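Local structure of P43 (Trichuris muris, 6QIX) at residues Pro39-Met42 / Tyr43-Ser47; Asp303-Ala306 / Thr307-Lys311; His312-His315 / Trp316-Asp319. The protein is the major secreted protein of a parasitic whipworm; it tethers to matrix and inhibits interleukin-13 function. One frame throughout, in Å; residues are numbered along the deposited sequence.

Contact 1 (Pro39-Met42 / Tyr43-Ser47); sequences PQHM and YSKLS. With ACT (acetate ion), chain D.
Tyr43 and Gln40 run side by side along the first turns of helix 39-49, an alpha-helix that opens at Pro39 and carries i to i+4 hydrogen bonds throughout this stretch. The side chain to follow is Tyr43. Its CB sits 3.3 Å from Pro39 O, the carbonyl that also takes the hydrogen bond from Tyr43 N at 2.7 Å. With chi1 at 159°, CG lies roughly opposite the backbone N, which sets the ring beside the Gln40 amide. CD2 comes to 3.9 Å from Gln40 NE2, which lies at the ring edge, near its plane; amide and ring planes are 68° apart. Ser47 CB lies over one ring face near the rim. At the edge across the ring from CD2, CE1 approaches the acetate, whose O lies near the ring plane, and OH donates to ACT O at 2.9 Å. The same hydroxyl is hydrogen-bonded to Arg56 N, while the Gln40 amide is held by Leu58 N and Arg56 O, so both polar tips tie the helix to the segment that follows it. Tyr145 OH and Arg56 NE complete the hold on the acetate, probably a guest from the crystallisation liquor. On another side of the helix, Lys45 lays CG over one face of the imidazole of His41, one turn earlier, a CH-pi contact 4.2 Å from the ring centroid. Met42 CG and Leu46 CD1 pack side by side on the flank turned to Phe79 and Phe81. Gln40 O accepts twice, from Ser44 N and from Ser44 OG at 3.0 Å, the two donors arriving from opposite faces of the carbonyl plane.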
ATOM      1  N   PRO A  39      -1.094  -8.951 -12.291  1.00 32.65           N
ATOM      2  CA  PRO A  39      -2.117  -8.690 -11.252  1.00 32.25           C
ATOM      3  C   PRO A  39      -3.543  -8.865 -11.748  1.00 30.79           C
ATOM      4  O   PRO A  39      -4.379  -9.488 -11.075  1.00 29.52           O
ATOM      5  CB  PRO A  39      -1.839  -7.227 -10.850  1.00 33.21           C
ATOM      6  CG  PRO A  39      -0.341  -7.083 -11.129  1.00 33.28           C
ATOM      7  CD  PRO A  39      -0.085  -7.878 -12.372  1.00 32.02           C
ATOM      8  N   GLN A  40      -3.848  -8.326 -12.924  1.00 32.37           N
ATOM      9  CA  GLN A  40      -5.205  -8.473 -13.454  1.00 32.02           C
ATOM     10  C   GLN A  40      -5.593  -9.945 -13.572  1.00 33.56           C
ATOM     11  O   GLN A  40      -6.713 -10.337 -13.222  1.00 33.01           O
ATOM     12  CB  GLN A  40      -5.334  -7.775 -14.810  1.00 33.78           C
ATOM     13  CG  GLN A  40      -6.752  -7.863 -15.397  1.00 33.48           C
ATOM     14  CD  GLN A  40      -7.782  -7.120 -14.553  1.00 33.36           C
ATOM     15  OE1 GLN A  40      -7.453  -6.148 -13.874  1.00 36.58           O
ATOM     16  NE2 GLN A  40      -9.032  -7.565 -14.603  1.00 32.05           N
ATOM     17  N   HIS A  41      -4.680 -10.779 -14.061  1.00 34.91           N
ATOM     18  CA  HIS A  41      -4.982 -12.201 -14.199  1.00 35.18           C
ATOM     19  C   HIS A  41      -5.176 -12.868 -12.845  1.00 33.03           C
ATOM     20  O   HIS A  41      -6.108 -13.662 -12.667  1.00 35.28           O
ATOM     21  CB  HIS A  41      -3.862 -12.897 -14.946  1.00 36.86           C
ATOM     22  CG  HIS A  41      -4.072 -14.363 -15.103  1.00 42.09           C
ATOM     23  ND1 HIS A  41      -3.274 -15.300 -14.482  1.00 47.07           N
ATOM     24  CD2 HIS A  41      -4.994 -15.056 -15.808  1.00 45.72           C
ATOM     25  CE1 HIS A  41      -3.679 -16.512 -14.829  1.00 49.19           C
ATOM     26  NE2 HIS A  41      -4.731 -16.389 -15.619  1.00 48.83           N
ATOM     27  N   MET A  42      -4.304 -12.570 -11.882  1.00 29.29           N
ATOM     28  CA  MET A  42      -4.455 -13.162 -10.556  1.00 27.06           C
ATOM     29  C   MET A  42      -5.745 -12.685  -9.894  1.00 29.44           C
ATOM     30  O   MET A  42      -6.469 -13.480  -9.286  1.00 30.89           O
ATOM     31  CB  MET A  42      -3.229 -12.840  -9.686  1.00 26.23           C
ATOM     32  CG  MET A  42      -3.325 -13.352  -8.255  1.00 25.97           C
ATOM     33  SD  MET A  42      -1.874 -12.920  -7.260  1.00 29.21           S
ATOM     34  CE  MET A  42      -0.688 -14.030  -8.037  1.00 28.68           C
ATOM     35  N   TYR A  43      -6.051 -11.388 -10.000  1.00 30.81           N
ATOM     36  CA  TYR A  43      -7.319 -10.886  -9.475  1.00 30.62           C
ATOM     37  C   TYR A  43      -8.507 -11.589 -10.138  1.00 31.88           C
ATOM     38  O   TYR A  43      -9.493 -11.939  -9.467  1.00 32.67           O
ATOM     39  CB  TYR A  43      -7.388  -9.371  -9.686  1.00 30.83           C
ATOM     40  CG  TYR A  43      -8.793  -8.832  -9.664  1.00 31.25           C
ATOM     41  CD1 TYR A  43      -9.496  -8.763  -8.483  1.00 30.90           C
ATOM     42  CD2 TYR A  43      -9.423  -8.398 -10.826  1.00 32.64           C
ATOM     43  CE1 TYR A  43     -10.813  -8.256  -8.451  1.00 34.21           C
ATOM     44  CE2 TYR A  43     -10.711  -7.923 -10.809  1.00 35.74           C
ATOM     45  CZ  TYR A  43     -11.403  -7.854  -9.624  1.00 36.84           C
ATOM     46  OH  TYR A  43     -12.670  -7.358  -9.605  1.00 40.80           O
ATOM     47  N   SER A  44      -8.427 -11.810 -11.456  1.00 31.20           N
ATOM     48  CA  SER A  44      -9.509 -12.485 -12.172  1.00 33.77           C
ATOM     49  C   SER A  44      -9.756 -13.879 -11.610  1.00 32.29           C
ATOM     50  O   SER A  44     -10.904 -14.287 -11.406  1.00 32.73           O
ATOM     51  CB  SER A  44      -9.172 -12.579 -13.662  1.00 40.15           C
ATOM     52  OG  SER A  44      -9.349 -11.318 -14.299  1.00 48.36           O
ATOM     53  N   LYS A  45      -8.683 -14.620 -11.349  1.00 32.85           N
ATOM     54  CA  LYS A  45      -8.835 -15.977 -10.845  1.00 32.77           C
ATOM     55  C   LYS A  45      -9.324 -15.973  -9.408  1.00 32.29           C
ATOM     56  O   LYS A  45     -10.114 -16.839  -9.025  1.00 34.79           O
ATOM     57  CB  LYS A  45      -7.507 -16.724 -10.937  1.00 36.96           C
ATOM     58  CG  LYS A  45      -6.992 -16.854 -12.331  1.00 40.96           C
ATOM     59  CD  LYS A  45      -7.664 -17.995 -13.071  1.00 46.71           C
ATOM     60  CE  LYS A  45      -6.733 -18.550 -14.145  1.00 50.48           C
ATOM     61  NZ  LYS A  45      -7.473 -18.906 -15.380  1.00 53.85           N
ATOM     62  N   LEU A  46      -8.837 -15.035  -8.590  1.00 30.59           N
ATOM     63  CA  LEU A  46      -9.334 -14.910  -7.213  1.00 28.40           C
ATOM     64  C   LEU A  46     -10.825 -14.619  -7.197  1.00 31.24           C
ATOM     65  O   LEU A  46     -11.578 -15.202  -6.401  1.00 31.11           O
ATOM     66  CB  LEU A  46      -8.585 -13.800  -6.456  1.00 27.24           C
ATOM     67  CG  LEU A  46      -7.089 -14.063  -6.203  1.00 29.68           C
ATOM     68  CD1 LEU A  46      -6.431 -12.828  -5.578  1.00 27.67           C
ATOM     69  CD2 LEU A  46      -6.910 -15.271  -5.315  1.00 28.70           C
ATOM     70  N   SER A  47     -11.258 -13.695  -8.058  1.00 31.78           N
ATOM     71  CA  SER A  47     -12.658 -13.308  -8.106  1.00 38.01           C
ATOM     72  C   SER A  47     -13.511 -14.477  -8.580  1.00 38.85           C
ATOM     73  O   SER A  47     -14.524 -14.813  -7.962  1.00 37.28           O
ATOM     74  CB  SER A  47     -12.799 -12.072  -9.002  1.00 40.16           C
ATOM     75  OG  SER A  47     -14.137 -11.885  -9.391  1.00 47.59           O
TER
HETATM   76  C   ACT D 402     -13.661  -7.416  -5.587  1.00 40.38           C
HETATM   77  O   ACT D 402     -13.428  -7.130  -6.775  1.00 38.43           O
HETATM   78  OXT ACT D 402     -13.871  -6.642  -4.619  1.00 42.97           O
HETATM   79  CH3 ACT D 402     -13.629  -8.928  -5.281  1.00 44.12           C

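Contact 2 (Asp303-Ala306 / Thr307-Lys311); sequences DFTA and TSKEK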
ATOM      1  N   ASP A 303      14.914   9.729  -2.548  1.00 23.33           N
ATOM      2  CA  ASP A 303      15.743   9.963  -1.369  1.00 23.68           C
ATOM      3  C   ASP A 303      15.655   8.798  -0.382  1.00 22.78           C
ATOM      4  O   ASP A 303      16.678   8.381   0.189  1.00 26.45           O
ATOM      5  CB  ASP A 303      15.340  11.272  -0.706  1.00 27.54           C
ATOM      6  CG  ASP A 303      15.718  12.495  -1.560  1.00 40.24           C
ATOM      7  OD1 ASP A 303      15.254  13.615  -1.246  1.00 45.73           O
ATOM      8  OD2 ASP A 303      16.484  12.339  -2.546  1.00 42.50           O
ATOM      9  N   PHE A 304      14.454   8.250  -0.178  1.00 20.60           N
ATOM     10  CA  PHE A 304      14.319   7.094   0.704  1.00 19.10           C
ATOM     11  C   PHE A 304      15.112   5.904   0.168  1.00 20.04           C
ATOM     12  O   PHE A 304      15.812   5.206   0.916  1.00 19.85           O
ATOM     13  CB  PHE A 304      12.841   6.692   0.884  1.00 16.60           C
ATOM     14  CG  PHE A 304      12.698   5.339   1.527  1.00 17.45           C
ATOM     15  CD1 PHE A 304      12.993   5.179   2.876  1.00 20.97           C
ATOM     16  CD2 PHE A 304      12.340   4.223   0.780  1.00 15.66           C
ATOM     17  CE1 PHE A 304      12.938   3.916   3.496  1.00 20.32           C
ATOM     18  CE2 PHE A 304      12.291   2.953   1.385  1.00 15.07           C
ATOM     19  CZ  PHE A 304      12.572   2.790   2.744  1.00 17.27           C
ATOM     20  N   THR A 305      14.959   5.613  -1.124  1.00 20.39           N
ATOM     21  CA  THR A 305      15.622   4.438  -1.691  1.00 20.02           C
ATOM     22  C   THR A 305      17.139   4.565  -1.580  1.00 22.03           C
ATOM     23  O   THR A 305      17.831   3.617  -1.149  1.00 22.26           O
ATOM     24  CB  THR A 305      15.144   4.265  -3.140  1.00 22.31           C
ATOM     25  OG1 THR A 305      13.708   4.056  -3.140  1.00 23.62           O
ATOM     26  CG2 THR A 305      15.839   3.130  -3.863  1.00 24.42           C
ATOM     27  N   ALA A 306      17.666   5.751  -1.910  1.00 23.06           N
ATOM     28  CA  ALA A 306      19.088   6.013  -1.705  1.00 26.18           C
ATOM     29  C   ALA A 306      19.493   5.892  -0.234  1.00 27.52           C
ATOM     30  O   ALA A 306      20.553   5.328   0.077  1.00 28.92           O
ATOM     31  CB  ALA A 306      19.420   7.401  -2.230  1.00 25.93           C
ATOM     32  N   THR A 307      18.683   6.422   0.688  1.00 26.27           N
ATOM     33  CA  THR A 307      19.015   6.319   2.112  1.00 26.67           C
ATOM     34  C   THR A 307      18.996   4.876   2.582  1.00 26.17           C
ATOM     35  O   THR A 307      19.772   4.499   3.470  1.00 27.91           O
ATOM     36  CB  THR A 307      18.027   7.125   2.962  1.00 28.40           C
ATOM     37  OG1 THR A 307      18.149   8.500   2.648  1.00 30.17           O
ATOM     38  CG2 THR A 307      18.303   6.923   4.461  1.00 30.84           C
ATOM     39  N   SER A 308      18.069   4.060   2.057  1.00 27.80           N
ATOM     40  CA  SER A 308      17.987   2.669   2.503  1.00 26.43           C
ATOM     41  C   SER A 308      19.257   1.927   2.155  1.00 27.70           C
ATOM     42  O   SER A 308      19.660   1.024   2.890  1.00 28.58           O
ATOM     43  CB  SER A 308      16.763   1.951   1.886  1.00 28.48           C
ATOM     44  OG  SER A 308      16.887   1.753   0.461  1.00 28.08           O
ATOM     45  N   LYS A 309      19.902   2.297   1.058  1.00 27.73           N
ATOM     46  CA  LYS A 309      21.192   1.705   0.728  1.00 32.41           C
ATOM     47  C   LYS A 309      22.341   2.346   1.509  1.00 34.27           C
ATOM     48  O   LYS A 309      23.244   1.639   1.975  1.00 33.52           O
ATOM     49  CB  LYS A 309      21.457   1.830  -0.768  1.00 36.04           C
ATOM     50  CG  LYS A 309      20.499   1.085  -1.633  1.00 40.58           C
ATOM     51  CD  LYS A 309      20.631   1.521  -3.076  1.00 47.94           C
ATOM     52  CE  LYS A 309      19.459   1.024  -3.899  1.00 51.43           C
ATOM     53  NZ  LYS A 309      19.597   1.417  -5.335  1.00 55.46           N
ATOM     54  N   GLU A 310      22.336   3.667   1.690  1.00 36.92           N
ATOM     55  CA  GLU A 310      23.421   4.290   2.446  1.00 40.83           C
ATOM     56  C   GLU A 310      23.501   3.737   3.867  1.00 39.45           C
ATOM     57  O   GLU A 310      24.595   3.584   4.422  1.00 37.52           O
ATOM     58  CB  GLU A 310      23.257   5.817   2.470  1.00 46.62           C
ATOM     59  CG  GLU A 310      23.289   6.450   1.107  1.00 56.50           C
ATOM     60  CD  GLU A 310      23.008   7.946   1.166  1.00 63.95           C
ATOM     61  OE1 GLU A 310      23.359   8.572   2.191  1.00 64.43           O
ATOM     62  OE2 GLU A 310      22.415   8.490   0.208  1.00 67.08           O
ATOM     63  N   LYS A 311      22.357   3.454   4.483  1.00 37.62           N
ATOM     64  CA  LYS A 311      22.289   3.002   5.871  1.00 36.69           C
ATOM     65  C   LYS A 311      22.282   1.477   5.986  1.00 33.61           C
ATOM     66  O   LYS A 311      22.050   0.941   7.086  1.00 33.21           O
ATOM     67  CB  LYS A 311      21.049   3.614   6.550  1.00 37.94           C
ATOM     68  CG  LYS A 311      21.040   5.135   6.476  1.00 43.73           C
ATOM     69  CD  LYS A 311      20.393   5.807   7.689  1.00 48.56           C
ATOM     70  CE  LYS A 311      21.290   6.932   8.241  1.00 53.76           C
ATOM     71  NZ  LYS A 311      20.707   7.549   9.456  1.00 55.91           N
TER
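Asp303 O to Thr307 N, Phe304 O to Ser308 N and Ala306 O to Glu310 N are regular alpha-helical bonds of 2.8 to 2.9 Å, whereas Thr305 O to Lys309 N is stretched to a weak 3.3 Å. Two hydroxyls fold back on carbonyls of 303-306. Thr307 OG1 donates to Asp303 O at 2.9 Å from above the carbonyl plane, on the face opposite Thr307 N, and that oxygen is gripped twice. Ser308 OG takes another target: chi1 of 68° sets it between backbone N and carbonyl carbon, from where it donates to Thr305 O at 2.6 Å. Thr305 OG1 does likewise one turn earlier, at Trp301 O, and also bonds to His116 O in a loop, while its CG2 lies alongside the extended Lys309 chain, 4.2 Å from CE. Ser308 CB meets the Phe304 ring obliquely at CZ. That buried ring packs edge-to-face with Tyr225 and reaches Arg318, Tyr321 and Leu325 of helix 315-325. Serine and threonine hydroxyls returned to carbonyls three or four residues earlier are a familiar feature of alpha-helices; here they line the last turns of helix 292-310, just before its Schellman C-cap.

Contact 3 (His312-His315 / Trp316-Asp319); sequences HMPH and WKRD
Arg318 NE and Asp319 OD1 form a salt bridge of 2.8 Å between neighbouring side chains, the carboxylate oxygen being met from above its plane. The other oxygen, Asp319 OD2, accepts from a water at 2.6 Å, and this water lies 2.8 Å from His315 ND1, bridging one turn of helix 315-325. The first turn closes through Asp319 N to His315 O and Arg318 N to Pro314 O, the latter 2.9 Å long and nearly straight at 172°; Lys317 N adds a weak bond to the same Pro314 carbonyl. Pro314 holds the N-cap position and also supplies packing: its CG rests 3.4 Å from Trp316 NE1, over one face of the indole and offset toward the rim. Trp316 reaches back there because chi1 of 60° places CG between the backbone N and carbonyl carbon. Lys317 CB lies over the same face, also near the rim. Farther out, Met313 SD comes to 4.0 Å from Arg318 CA, and Arg318 NH2 passes 3.7 Å from His315 CB on its way to a weak bond with Cys157 O. His315 itself meets the His156 ring and bonds weakly to Glu172 through NE2. Asp319 OD2 also lies 3.2 Å from His315 O, another acceptor, so the guanidinium at one oxygen and the water at the other probably offset this closeness and hold the buried carboxylate.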
ATOM      1  N   HIS A 312      22.522   0.779   4.868  1.00 30.60           N
ATOM      2  CA  HIS A 312      22.606  -0.674   4.829  1.00 28.48           C
ATOM      3  C   HIS A 312      21.394  -1.349   5.451  1.00 26.17           C
ATOM      4  O   HIS A 312      21.518  -2.272   6.270  1.00 28.53           O
ATOM      5  CB  HIS A 312      23.881  -1.128   5.519  1.00 32.82           C
ATOM      6  CG  HIS A 312      25.050  -0.239   5.237  1.00 35.07           C
ATOM      7  ND1 HIS A 312      25.793  -0.337   4.080  1.00 41.28           N
ATOM      8  CD2 HIS A 312      25.606   0.762   5.960  1.00 39.86           C
ATOM      9  CE1 HIS A 312      26.758   0.568   4.105  1.00 43.80           C
ATOM     10  NE2 HIS A 312      26.663   1.252   5.232  1.00 41.84           N
ATOM     11  N   MET A 313      20.200  -0.931   5.010  1.00 24.44           N
ATOM     12  CA  MET A 313      18.998  -1.479   5.603  1.00 21.70           C
ATOM     13  C   MET A 313      18.716  -2.874   5.069  1.00 20.25           C
ATOM     14  O   MET A 313      18.652  -3.067   3.853  1.00 22.57           O
ATOM     15  CB  MET A 313      17.797  -0.611   5.293  1.00 21.77           C
ATOM     16  CG  MET A 313      17.818   0.764   5.909  1.00 24.80           C
ATOM     17  SD  MET A 313      16.154   1.468   5.748  1.00 25.12           S
ATOM     18  CE  MET A 313      16.486   2.987   6.676  1.00 27.70           C
ATOM     19  N   PRO A 314      18.526  -3.858   5.932  1.00 19.20           N
ATOM     20  CA  PRO A 314      18.014  -5.149   5.465  1.00 19.66           C
ATOM     21  C   PRO A 314      16.598  -5.007   4.949  1.00 16.46           C
ATOM     22  O   PRO A 314      15.877  -4.047   5.283  1.00 16.58           O
ATOM     23  CB  PRO A 314      18.058  -6.047   6.704  1.00 20.91           C
ATOM     24  CG  PRO A 314      18.122  -5.156   7.842  1.00 23.62           C
ATOM     25  CD  PRO A 314      18.711  -3.823   7.386  1.00 21.95           C
ATOM     26  N   HIS A 315      16.188  -6.006   4.147  1.00 16.96           N
ATOM     27  CA  HIS A 315      14.902  -5.873   3.450  1.00 16.46           C
ATOM     28  C   HIS A 315      13.745  -5.666   4.439  1.00 17.13           C
ATOM     29  O   HIS A 315      12.813  -4.903   4.143  1.00 16.40           O
ATOM     30  CB  HIS A 315      14.608  -7.057   2.492  1.00 16.78           C
ATOM     31  CG  HIS A 315      14.658  -8.411   3.121  1.00 20.34           C
ATOM     32  ND1 HIS A 315      13.653  -8.898   3.927  1.00 25.30           N
ATOM     33  CD2 HIS A 315      15.583  -9.400   3.034  1.00 24.28           C
ATOM     34  CE1 HIS A 315      13.986 -10.103   4.360  1.00 25.53           C
ATOM     35  NE2 HIS A 315      15.142 -10.441   3.811  1.00 26.00           N
ATOM     36  N   TRP A 316      13.792  -6.299   5.615  1.00 16.08           N
ATOM     37  CA  TRP A 316      12.649  -6.204   6.545  1.00 15.44           C
ATOM     38  C   TRP A 316      12.519  -4.799   7.125  1.00 14.63           C
ATOM     39  O   TRP A 316      11.402  -4.316   7.418  1.00 16.77           O
ATOM     40  CB  TRP A 316      12.771  -7.245   7.669  1.00 16.48           C
ATOM     41  CG  TRP A 316      14.019  -7.119   8.541  1.00 17.66           C
ATOM     42  CD1 TRP A 316      15.216  -7.819   8.407  1.00 19.21           C
ATOM     43  CD2 TRP A 316      14.186  -6.249   9.661  1.00 16.78           C
ATOM     44  NE1 TRP A 316      16.109  -7.401   9.361  1.00 20.17           N
ATOM     45  CE2 TRP A 316      15.501  -6.449  10.150  1.00 19.81           C
ATOM     46  CE3 TRP A 316      13.343  -5.313  10.304  1.00 18.35           C
ATOM     47  CZ2 TRP A 316      16.002  -5.742  11.257  1.00 21.53           C
ATOM     48  CZ3 TRP A 316      13.822  -4.612  11.384  1.00 21.54           C
ATOM     49  CH2 TRP A 316      15.170  -4.844  11.869  1.00 22.77           C
ATOM     50  N   LYS A 317      13.647  -4.120   7.267  1.00 14.41           N
ATOM     51  CA  LYS A 317      13.641  -2.769   7.791  1.00 14.76           C
ATOM     52  C   LYS A 317      13.264  -1.770   6.700  1.00 15.88           C
ATOM     53  O   LYS A 317      12.436  -0.875   6.933  1.00 15.37           O
ATOM     54  CB  LYS A 317      14.993  -2.451   8.410  1.00 16.81           C
ATOM     55  CG  LYS A 317      15.040  -1.074   9.066  1.00 19.80           C
ATOM     56  CD  LYS A 317      16.399  -0.734   9.629  1.00 26.02           C
ATOM     57  CE  LYS A 317      16.853  -1.731  10.659  1.00 33.37           C
ATOM     58  NZ  LYS A 317      17.674  -1.070  11.712  1.00 40.72           N
ATOM     59  N   ARG A 318      13.864  -1.913   5.501  1.00 15.72           N
ATOM     60  CA  ARG A 318      13.443  -1.097   4.358  1.00 14.74           C
ATOM     61  C   ARG A 318      11.934  -1.201   4.130  1.00 13.36           C
ATOM     62  O   ARG A 318      11.245  -0.191   3.928  1.00 13.83           O
ATOM     63  CB  ARG A 318      14.211  -1.556   3.120  1.00 14.34           C
ATOM     64  CG  ARG A 318      14.010  -0.721   1.851  1.00 13.99           C
ATOM     65  CD  ARG A 318      12.804  -1.207   0.962  1.00 18.04           C
ATOM     66  NE  ARG A 318      12.842  -2.651   0.759  1.00 17.98           N
ATOM     67  CZ  ARG A 318      13.669  -3.285  -0.061  1.00 20.48           C
ATOM     68  NH1 ARG A 318      14.537  -2.609  -0.788  1.00 21.18           N
ATOM     69  NH2 ARG A 318      13.670  -4.610  -0.111  1.00 19.74           N
ATOM     70  N   ASP A 319      11.406  -2.428   4.125  1.00 15.32           N
ATOM     71  CA  ASP A 319       9.982  -2.636   3.867  1.00 14.68           C
ATOM     72  C   ASP A 319       9.129  -1.978   4.947  1.00 14.17           C
ATOM     73  O   ASP A 319       8.082  -1.353   4.659  1.00 14.22           O
ATOM     74  CB  ASP A 319       9.691  -4.139   3.796  1.00 16.00           C
ATOM     75  CG  ASP A 319      10.259  -4.801   2.528  1.00 19.51           C
ATOM     76  OD1 ASP A 319      10.579  -4.022   1.586  1.00 18.22           O
ATOM     77  OD2 ASP A 319      10.343  -6.072   2.471  1.00 20.42           O
TER
HETATM   78  O   HOH W   1      10.973  -8.131   3.970  1.00 21.29           O

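From the N terminus, contact 1 comes first, in the opening turns of helix 39-49, and ties that helix to the segment after it and to strand 79-85. Contacts 2 and 3 follow in series much later; each is local, so none encloses or crosses another. Contact 2 ends helix 292-310, and contact 3 turns the chain into helix 315-325. Their centres lie about 10 Å apart, and Ser308 O to Met313 N, 2.9 Å, spans the Schellman turn, while Ser308 CB packs on Arg318 CG to join the two helices. Contact 1 is remote, its centre about 33 Å from that of contact 2, across the centre of the chain.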